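Local structure of cAMP factor (6JLC) at residues 6-12 against 55-59; 76-81 against 127-132; 87-92 against 135-139. The protein is a CAMP factor, a bacterial toxin that probably forms pores in membranes and contributes to the haemolytic CAMP reaction. One frame throughout, in Å; residues are numbered along the deposited sequence.

Overall arrangement
This chain is the C-terminal part of a longer protein and consists almost wholly of CAMP factor family sequence, folded as helices. Contact 1 comes first along the chain and closes before the others open; it pairs the start of helix 8-31 with the end of helix 41-59. Contacts 2 and 3 both tie helix 68-91 to helix 121-139, and their segments alternate in sequence, as expected for two steps along one nearly parallel helix pair. Their centres lie about 14 Å apart, whereas the centre of contact 1 is about 21 Å from that of contact 2 and about 33 Å from that of contact 3. Together they join four helices pairwise, from the first hairpin toward residues 92 and 139.

Contact 1. Residues 6-12 against 55-59; sequences LTPSEAQ and LAVVA
Val-58 turns CG1 anti to its backbone N (chi1 174°), which sets that methyl against Ala-11 and the chain just before helix 8-31, while Leu-6, with CG also anti to N, carries its CD2 to Leu-55. The two leucine side chains cross at about a right angle, with Leu-6 CD2 and Leu-55 CD2 3.9 Å apart. Ala-11 is the small residue on which the packing closes: its CB lies 3.6 Å from Leu-55 O and 3.8 Å from Val-58 CG1, and it also meets the methyl of Ala-59. With alanines at 11 and 59, the segment axes come within 7.8 Å, and the backbones are closest where Pro-8 CA lies 3.8 Å from Ala-59 CA. There the Pro-8 ring rests on the last turn of helix 41-59, its CB 3.7 Å from Ala-59 O. No hydrogen bond crosses; within 6-12, Thr-7 OG1 accepts from Glu-10 N (3.1 Å), and Glu-10 OE1 takes the Thr-7 N-H (3.0 Å) from above the carboxylate plane, 43° out of it. Leu-6 and Leu-55 extend the apolar patch to Met-72 and Ile-71 of helix 68-91. The reciprocal bonds of Thr-7 and Glu-10 make a capping box at the N-terminus of helix 8-31, set against the C-terminal turn of a roughly antiparallel neighbour, the segment directions 145° apart, in a helical hairpin.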
loop_
_atom_site.group_PDB
_atom_site.type_symbol
_atom_site.label_atom_id
_atom_site.label_comp_id
_atom_site.label_asym_id
_atom_site.label_seq_id
_atom_site.Cartn_x
_atom_site.Cartn_y
_atom_site.Cartn_z
ATOM N N LEU A 6 -8.209 -30.724 -7.141
ATOM C CA LEU A 6 -8.560 -29.311 -7.047
ATOM C C LEU A 6 -9.799 -29.184 -7.886
ATOM O O LEU A 6 -9.749 -29.359 -9.065
ATOM C CB LEU A 6 -7.497 -28.393 -7.596
ATOM C CG LEU A 6 -7.708 -26.899 -7.405
ATOM C CD1 LEU A 6 -7.845 -26.507 -5.962
ATOM C CD2 LEU A 6 -6.642 -26.066 -8.057
ATOM N N THR A 7 -10.918 -28.902 -7.256
ATOM C CA THR A 7 -12.169 -28.793 -7.977
ATOM C C THR A 7 -12.369 -27.443 -8.645
ATOM O O THR A 7 -11.758 -26.491 -8.265
ATOM C CB THR A 7 -13.355 -29.002 -7.040
ATOM O OG1 THR A 7 -13.420 -27.931 -6.124
ATOM C CG2 THR A 7 -13.206 -30.242 -6.287
ATOM N N PRO A 8 -13.240 -27.386 -9.641
ATOM C CA PRO A 8 -13.498 -26.078 -10.266
ATOM C C PRO A 8 -13.905 -25.012 -9.265
ATOM O O PRO A 8 -13.469 -23.856 -9.364
ATOM C CB PRO A 8 -14.629 -26.391 -11.261
ATOM C CG PRO A 8 -14.417 -27.810 -11.613
ATOM C CD PRO A 8 -13.920 -28.481 -10.357
ATOM N N SER A 9 -14.738 -25.373 -8.290
ATOM C CA SER A 9 -15.177 -24.390 -7.309
ATOM C C SER A 9 -14.005 -23.891 -6.476
ATOM O O SER A 9 -13.838 -22.681 -6.271
ATOM C CB SER A 9 -16.261 -24.993 -6.413
ATOM O OG SER A 9 -16.725 -24.023 -5.497
ATOM N N GLU A 10 -13.186 -24.818 -5.978
ATOM C CA GLU A 10 -11.985 -24.434 -5.239
ATOM C C GLU A 10 -11.068 -23.559 -6.085
ATOM O O GLU A 10 -10.505 -22.577 -5.583
ATOM C CB GLU A 10 -11.247 -25.688 -4.765
ATOM C CG GLU A 10 -12.040 -26.537 -3.764
ATOM C CD GLU A 10 -11.400 -27.899 -3.488
ATOM O OE1 GLU A 10 -10.545 -28.355 -4.289
ATOM O OE2 GLU A 10 -11.761 -28.515 -2.460
ATOM N N ALA A 11 -10.912 -23.891 -7.375
ATOM C CA ALA A 11 -10.089 -23.069 -8.264
ATOM C C ALA A 11 -10.664 -21.666 -8.410
ATOM O O ALA A 11 -9.913 -20.685 -8.428
ATOM C CB ALA A 11 -9.959 -23.728 -9.638
ATOM N N GLN A 12 -11.999 -21.542 -8.513
ATOM C CA GLN A 12 -12.582 -20.208 -8.631
ATOM C C GLN A 12 -12.397 -19.404 -7.349
ATOM O O GLN A 12 -12.159 -18.193 -7.408
ATOM C CB GLN A 12 -14.068 -20.283 -8.987
ATOM C CG GLN A 12 -14.672 -18.905 -9.213
ATOM C CD GLN A 12 -14.047 -18.193 -10.398
ATOM O OE1 GLN A 12 -13.931 -18.765 -11.480
ATOM N NE2 GLN A 12 -13.628 -16.949 -10.197
ATOM N N LEU A 55 -5.452 -21.367 -12.930
ATOM C CA LEU A 55 -6.636 -21.757 -12.167
ATOM C C LEU A 55 -7.887 -21.725 -13.033
ATOM O O LEU A 55 -8.787 -22.559 -12.866
ATOM C CB LEU A 55 -6.805 -20.839 -10.962
ATOM C CG LEU A 55 -5.821 -21.083 -9.807
ATOM C CD1 LEU A 55 -5.723 -19.836 -8.947
ATOM C CD2 LEU A 55 -6.243 -22.266 -8.982
ATOM N N ALA A 56 -7.972 -20.752 -13.948
ATOM C CA ALA A 56 -9.158 -20.631 -14.787
ATOM C C ALA A 56 -9.334 -21.858 -15.664
ATOM O O ALA A 56 -10.465 -22.213 -16.027
ATOM C CB ALA A 56 -9.083 -19.364 -15.643
ATOM N N VAL A 57 -8.229 -22.515 -16.016
ATOM C CA VAL A 57 -8.309 -23.750 -16.782
ATOM C C VAL A 57 -9.069 -24.807 -15.996
ATOM O O VAL A 57 -9.935 -25.504 -16.540
ATOM C CB VAL A 57 -6.890 -24.221 -17.156
ATOM C CG1 VAL A 57 -6.917 -25.628 -17.694
ATOM C CG2 VAL A 57 -6.270 -23.254 -18.160
ATOM N N VAL A 58 -8.775 -24.924 -14.694
ATOM C CA VAL A 58 -9.479 -25.891 -13.855
ATOM C C VAL A 58 -10.920 -25.446 -13.629
ATOM O O VAL A 58 -11.857 -26.252 -13.726
ATOM C CB VAL A 58 -8.740 -26.084 -12.516
ATOM C CG1 VAL A 58 -9.549 -26.983 -11.579
ATOM C CG2 VAL A 58 -7.326 -26.645 -12.741
ATOM N N ALA A 59 -11.127 -24.163 -13.314
ATOM C CA ALA A 59 -12.491 -23.689 -13.070
ATOM C C ALA A 59 -13.371 -23.874 -14.300
ATOM O O ALA A 59 -14.588 -24.078 -14.169
ATOM C CB ALA A 59 -12.481 -22.223 -12.644
#

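Contact 2. Residues 76-81 against 127-132; sequences HLIVEI and SISDLR
A nearly parallel pair of helices in the helical bundle, 68-91 and 121-139, meets here through an apolar layer bordered by a salt bridge; the segment axes run 14° apart at 9.7 Å. Leu-77 is central to the layer. Its CD1 touches both Ile-128 CG1 and Leu-131 CD1, at 3.7 Å each, and Ser-127 CB rests against both Leu-77 methyls. Leu-77 and Ile-128 lie alongside one another, pointing opposite ways; Leu-131 lies across Leu-77. Farther along Ile-128, CD1 reaches His-76 CB at 3.6 Å. Leu-131 CD1 is shared, also meeting Ile-81 CG1 at 3.8 Å and the CG of Glu-80. Helix 97-114 packs against the same layer, with Val-114 on Leu-77 and Val-107 on Leu-131.

Glu-80 passes from this apolar surface to its charged border. Its chain bends at chi2, so that CG stays against Leu-131 while the carboxylate turns to Arg-132, whose chain runs straight out to NE. The guanidinium grips side-on, one nitrogen to each oxygen, and both nitrogens come in above the carboxylate plane: NE to OE2 of Glu-80 at 2.9 Å, nearly straight (167°), and NH2 to OE1 at 3.0 Å, more bent and tilted from the guanidinium plane. The carboxylate and guanidinium planes stand 75° apart, and Ile-128 CG2 sits over the centre of one guanidinium face, 3.6 Å above its plane.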
loop_
_atom_site.group_PDB
_atom_site.type_symbol
_atom_site.label_atom_id
_atom_site.label_comp_id
_atom_site.label_asym_id
_atom_site.label_seq_id
_atom_site.Cartn_x
_atom_site.Cartn_y
_atom_site.Cartn_z
ATOM N N HIS A 76 -1.773 -19.088 -1.740
ATOM C CA HIS A 76 -1.681 -18.648 -0.352
ATOM C C HIS A 76 -0.607 -17.586 -0.168
ATOM O O HIS A 76 -0.783 -16.659 0.630
ATOM C CB HIS A 76 -1.422 -19.836 0.572
ATOM C CG HIS A 76 -2.529 -20.839 0.549
ATOM N ND1 HIS A 76 -2.309 -22.203 0.561
ATOM C CD2 HIS A 76 -3.870 -20.679 0.456
ATOM C CE1 HIS A 76 -3.468 -22.833 0.513
ATOM N NE2 HIS A 76 -4.433 -21.931 0.440
ATOM N N LEU A 77 0.510 -17.693 -0.895
ATOM C CA LEU A 77 1.577 -16.707 -0.712
ATOM C C LEU A 77 1.182 -15.337 -1.273
ATOM O O LEU A 77 1.452 -14.301 -0.649
ATOM C CB LEU A 77 2.879 -17.208 -1.343
ATOM C CG LEU A 77 4.118 -16.301 -1.205
ATOM C CD1 LEU A 77 4.393 -15.892 0.246
ATOM C CD2 LEU A 77 5.341 -17.038 -1.766
ATOM N N ILE A 78 0.534 -15.302 -2.442
ATOM C CA ILE A 78 0.060 -14.017 -2.951
ATOM C C ILE A 78 -0.920 -13.385 -1.971
ATOM O O ILE A 78 -0.840 -12.183 -1.686
ATOM C CB ILE A 78 -0.547 -14.182 -4.357
ATOM C CG1 ILE A 78 0.585 -14.513 -5.338
ATOM C CG2 ILE A 78 -1.240 -12.893 -4.791
ATOM C CD1 ILE A 78 0.193 -14.536 -6.787
ATOM N N VAL A 79 -1.831 -14.185 -1.405
ATOM C CA VAL A 79 -2.775 -13.645 -0.429
ATOM C C VAL A 79 -2.028 -13.088 0.772
ATOM O O VAL A 79 -2.346 -12.006 1.280
ATOM C CB VAL A 79 -3.794 -14.727 -0.022
ATOM C CG1 VAL A 79 -4.570 -14.315 1.226
ATOM C CG2 VAL A 79 -4.724 -15.024 -1.201
ATOM N N GLU A 80 -0.998 -13.809 1.223
ATOM C CA GLU A 80 -0.229 -13.378 2.383
ATOM C C GLU A 80 0.529 -12.093 2.102
ATOM O O GLU A 80 0.665 -11.244 2.993
ATOM C CB GLU A 80 0.757 -14.473 2.795
ATOM C CG GLU A 80 1.296 -14.279 4.216
ATOM C CD GLU A 80 0.214 -14.532 5.254
ATOM O OE1 GLU A 80 -0.685 -15.350 4.966
ATOM O OE2 GLU A 80 0.268 -13.933 6.350
ATOM N N ILE A 81 1.080 -11.960 0.894
ATOM C CA ILE A 81 1.751 -10.716 0.536
ATOM C C ILE A 81 0.766 -9.559 0.623
ATOM O O ILE A 81 1.067 -8.497 1.187
ATOM C CB ILE A 81 2.367 -10.823 -0.869
ATOM C CG1 ILE A 81 3.529 -11.836 -0.879
ATOM C CG2 ILE A 81 2.859 -9.456 -1.330
ATOM C CD1 ILE A 81 3.938 -12.225 -2.269
ATOM N N SER A 127 8.076 -18.935 2.803
ATOM C CA SER A 127 7.902 -17.498 2.568
ATOM C C SER A 127 6.707 -16.949 3.337
ATOM O O SER A 127 6.766 -15.838 3.884
ATOM C CB SER A 127 7.750 -17.210 1.074
ATOM O OG SER A 127 8.919 -17.620 0.377
ATOM N N ILE A 128 5.598 -17.698 3.369
ATOM C CA ILE A 128 4.450 -17.292 4.177
ATOM C C ILE A 128 4.871 -17.142 5.637
ATOM O O ILE A 128 4.547 -16.146 6.297
ATOM C CB ILE A 128 3.300 -18.302 4.009
ATOM C CG1 ILE A 128 2.746 -18.224 2.580
ATOM C CG2 ILE A 128 2.207 -18.053 5.038
ATOM C CD1 ILE A 128 1.737 -19.309 2.233
ATOM N N SER A 129 5.613 -18.119 6.159
ATOM C CA SER A 129 6.069 -18.036 7.542
ATOM C C SER A 129 6.991 -16.839 7.750
ATOM O O SER A 129 6.950 -16.187 8.805
ATOM C CB SER A 129 6.783 -19.331 7.934
ATOM O OG SER A 129 5.866 -20.410 7.932
ATOM N N ASP A 130 7.828 -16.530 6.756
ATOM C CA ASP A 130 8.777 -15.432 6.919
ATOM C C ASP A 130 8.073 -14.081 6.901
ATOM O O ASP A 130 8.464 -13.166 7.633
ATOM C CB ASP A 130 9.835 -15.484 5.828
ATOM C CG ASP A 130 10.839 -14.354 5.943
ATOM O OD1 ASP A 130 11.637 -14.363 6.908
ATOM O OD2 ASP A 130 10.838 -13.462 5.067
ATOM N N LEU A 131 7.059 -13.921 6.046
ATOM C CA LEU A 131 6.276 -12.690 6.086
ATOM C C LEU A 131 5.648 -12.487 7.463
ATOM O O LEU A 131 5.690 -11.382 8.015
ATOM C CB LEU A 131 5.198 -12.720 5.008
ATOM C CG LEU A 131 5.660 -12.598 3.558
ATOM C CD1 LEU A 131 4.537 -13.050 2.600
ATOM C CD2 LEU A 131 6.085 -11.155 3.254
ATOM N N ARG A 132 5.069 -13.544 8.041
ATOM C CA ARG A 132 4.410 -13.404 9.336
ATOM C C ARG A 132 5.420 -13.122 10.435
ATOM O O ARG A 132 5.193 -12.255 11.291
ATOM C CB ARG A 132 3.606 -14.661 9.665
ATOM C CG ARG A 132 2.401 -14.837 8.744
ATOM C CD ARG A 132 1.807 -16.222 8.845
ATOM N NE ARG A 132 0.665 -16.365 7.956
ATOM C CZ ARG A 132 -0.028 -17.486 7.806
ATOM N NH1 ARG A 132 0.314 -18.570 8.488
ATOM N NH2 ARG A 132 -1.051 -17.525 6.960
#

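Contact 3. Residues 87-92 against 135-139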
loop_
_atom_site.group_PDB
_atom_site.type_symbol
_atom_site.label_atom_id
_atom_site.label_comp_id
_atom_site.label_asym_id
_atom_site.label_seq_id
_atom_site.Cartn_x
_atom_site.Cartn_y
_atom_site.Cartn_z
ATOM N N LYS A 87 -1.484 -4.667 6.283
ATOM C CA LYS A 87 -1.268 -4.420 7.707
ATOM C C LYS A 87 -0.136 -3.428 7.918
ATOM O O LYS A 87 -0.217 -2.549 8.785
ATOM C CB LYS A 87 -0.954 -5.724 8.440
ATOM C CG LYS A 87 -2.129 -6.658 8.542
ATOM C CD LYS A 87 -1.954 -7.597 9.706
ATOM C CE LYS A 87 -0.817 -8.548 9.454
ATOM N NZ LYS A 87 -0.772 -9.588 10.511
ATOM N N SER A 88 0.943 -3.576 7.151
ATOM C CA SER A 88 2.080 -2.676 7.294
ATOM C C SER A 88 1.677 -1.235 7.007
ATOM O O SER A 88 1.976 -0.324 7.792
ATOM C CB SER A 88 3.195 -3.103 6.360
ATOM O OG SER A 88 4.198 -2.112 6.339
ATOM N N ALA A 89 0.991 -1.020 5.879
ATOM C CA ALA A 89 0.579 0.325 5.485
ATOM C C ALA A 89 -0.319 0.956 6.538
ATOM O O ALA A 89 -0.225 2.158 6.813
ATOM C CB ALA A 89 -0.142 0.276 4.135
ATOM N N ASN A 90 -1.188 0.158 7.150
ATOM C CA ASN A 90 -2.170 0.685 8.081
ATOM C C ASN A 90 -1.644 0.817 9.501
ATOM O O ASN A 90 -2.104 1.700 10.231
ATOM C CB ASN A 90 -3.415 -0.200 8.067
ATOM C CG ASN A 90 -4.150 -0.127 6.742
ATOM O OD1 ASN A 90 -4.305 0.952 6.174
ATOM N ND2 ASN A 90 -4.579 -1.273 6.231
ATOM N N ASN A 91 -0.689 -0.026 9.910
ATOM C CA ASN A 91 -0.268 -0.078 11.303
ATOM C C ASN A 91 1.151 0.407 11.574
ATOM O O ASN A 91 1.440 0.776 12.718
ATOM C CB ASN A 91 -0.414 -1.511 11.836
ATOM C CG ASN A 91 -1.825 -2.025 11.692
ATOM O OD1 ASN A 91 -2.779 -1.271 11.852
ATOM N ND2 ASN A 91 -1.968 -3.298 11.358
ATOM N N LEU A 92 2.048 0.409 10.582
ATOM C CA LEU A 92 3.463 0.672 10.837
ATOM C C LEU A 92 3.912 2.041 10.324
ATOM O O LEU A 92 5.119 2.274 10.166
ATOM C CB LEU A 92 4.333 -0.434 10.225
ATOM C CG LEU A 92 3.978 -1.856 10.663
ATOM C CD1 LEU A 92 4.891 -2.864 9.959
ATOM C CD2 LEU A 92 4.092 -1.996 12.157
ATOM N N TYR A 135 6.686 -9.478 10.040
ATOM C CA TYR A 135 5.709 -8.498 10.502
ATOM C C TYR A 135 5.660 -8.452 12.020
ATOM O O TYR A 135 5.672 -7.370 12.620
ATOM C CB TYR A 135 4.325 -8.802 9.950
ATOM C CG TYR A 135 3.345 -7.744 10.401
ATOM C CD1 TYR A 135 3.189 -6.570 9.671
ATOM C CD2 TYR A 135 2.625 -7.885 11.588
ATOM C CE1 TYR A 135 2.315 -5.579 10.094
ATOM C CE2 TYR A 135 1.759 -6.894 12.017
ATOM C CZ TYR A 135 1.614 -5.747 11.263
ATOM O OH TYR A 135 0.750 -4.763 11.676
ATOM N N GLU A 136 5.566 -9.623 12.659
ATOM C CA GLU A 136 5.489 -9.652 14.115
ATOM C C GLU A 136 6.732 -9.035 14.743
ATOM O O GLU A 136 6.629 -8.277 15.713
ATOM C CB GLU A 136 5.283 -11.083 14.610
ATOM C CG GLU A 136 5.045 -11.157 16.109
ATOM C CD GLU A 136 5.126 -12.567 16.652
ATOM O OE1 GLU A 136 4.080 -13.249 16.694
ATOM O OE2 GLU A 136 6.236 -12.991 17.038
ATOM N N ARG A 137 7.916 -9.310 14.181
ATOM C CA ARG A 137 9.143 -8.753 14.746
ATOM C C ARG A 137 9.170 -7.230 14.636
ATOM O O ARG A 137 9.382 -6.525 15.628
ATOM C CB ARG A 137 10.368 -9.349 14.060
ATOM C CG ARG A 137 11.684 -8.820 14.626
ATOM C CD ARG A 137 12.861 -9.148 13.725
ATOM N NE ARG A 137 12.567 -10.271 12.848
ATOM C CZ ARG A 137 12.698 -10.238 11.531
ATOM N NH1 ARG A 137 13.127 -9.127 10.931
ATOM N NH2 ARG A 137 12.400 -11.317 10.816
ATOM N N VAL A 138 8.988 -6.698 13.425
ATOM C CA VAL A 138 9.183 -5.259 13.249
ATOM C C VAL A 138 8.045 -4.462 13.871
ATOM O O VAL A 138 8.190 -3.249 14.066
ATOM C CB VAL A 138 9.354 -4.889 11.761
ATOM C CG1 VAL A 138 10.450 -5.766 11.129
ATOM C CG2 VAL A 138 8.029 -5.023 11.021
ATOM N N SER A 139 6.918 -5.115 14.187
ATOM C CA SER A 139 5.814 -4.429 14.857
ATOM C C SER A 139 6.219 -3.926 16.230
ATOM O O SER A 139 5.634 -2.963 16.737
ATOM C CB SER A 139 4.612 -5.358 14.997
ATOM O OG SER A 139 3.933 -5.464 13.766
#
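Tyr-135 reaches across to Lys-87 and Asn-91 of the last turn of helix 68-91, and to Leu-92 just beyond it. Its CG stands anti to the backbone N (chi1 -178°), and this extends the ring across to the neighbouring helix, the segment axes being 11.8 Å apart. Lys-87 covers one face. A bend at chi3 (-68°) folds its chain back over the ring, placing CE 4.0 Å from the Tyr-135 ring centroid and almost on the ring normal, a CH-pi contact. The ammonium lies farther off-centre, with NZ 4.3 Å from the same centroid, in a cation-pi interaction. Lys-87 CB meets the ring near CE1.

At the phenol end, Asn-91 ND2 donates to Tyr-135 OH over 3.1 Å. The oxygen lies close to the amide plane, while amide and ring planes are 68° apart; this bond fixes the position of the phenol end. Leu-92 CD1 approaches the ring obliquely, 3.7 Å from Tyr-135 CE1, and also touches Val-138 CG2 at 4.0 Å. Its other methyl, CD2, lies beside Ser-139 OG.

Ser-139 OG sits over the ring face opposite Lys-87, offset toward the rim, so the two together limit the ring's rotation. It donates to Tyr-135 O at 2.8 Å. That carbonyl also accepts from Ser-139 N, the two donors arriving from opposite faces of its plane. Leu-103 and Ala-99 of helix 97-114 back Leu-92 and Val-138, respectively. An aromatic side chain thus bridges two nearly parallel helices, at the last turn of helix 68-91, an interhelical packing contact within the CAMP factor helical bundle.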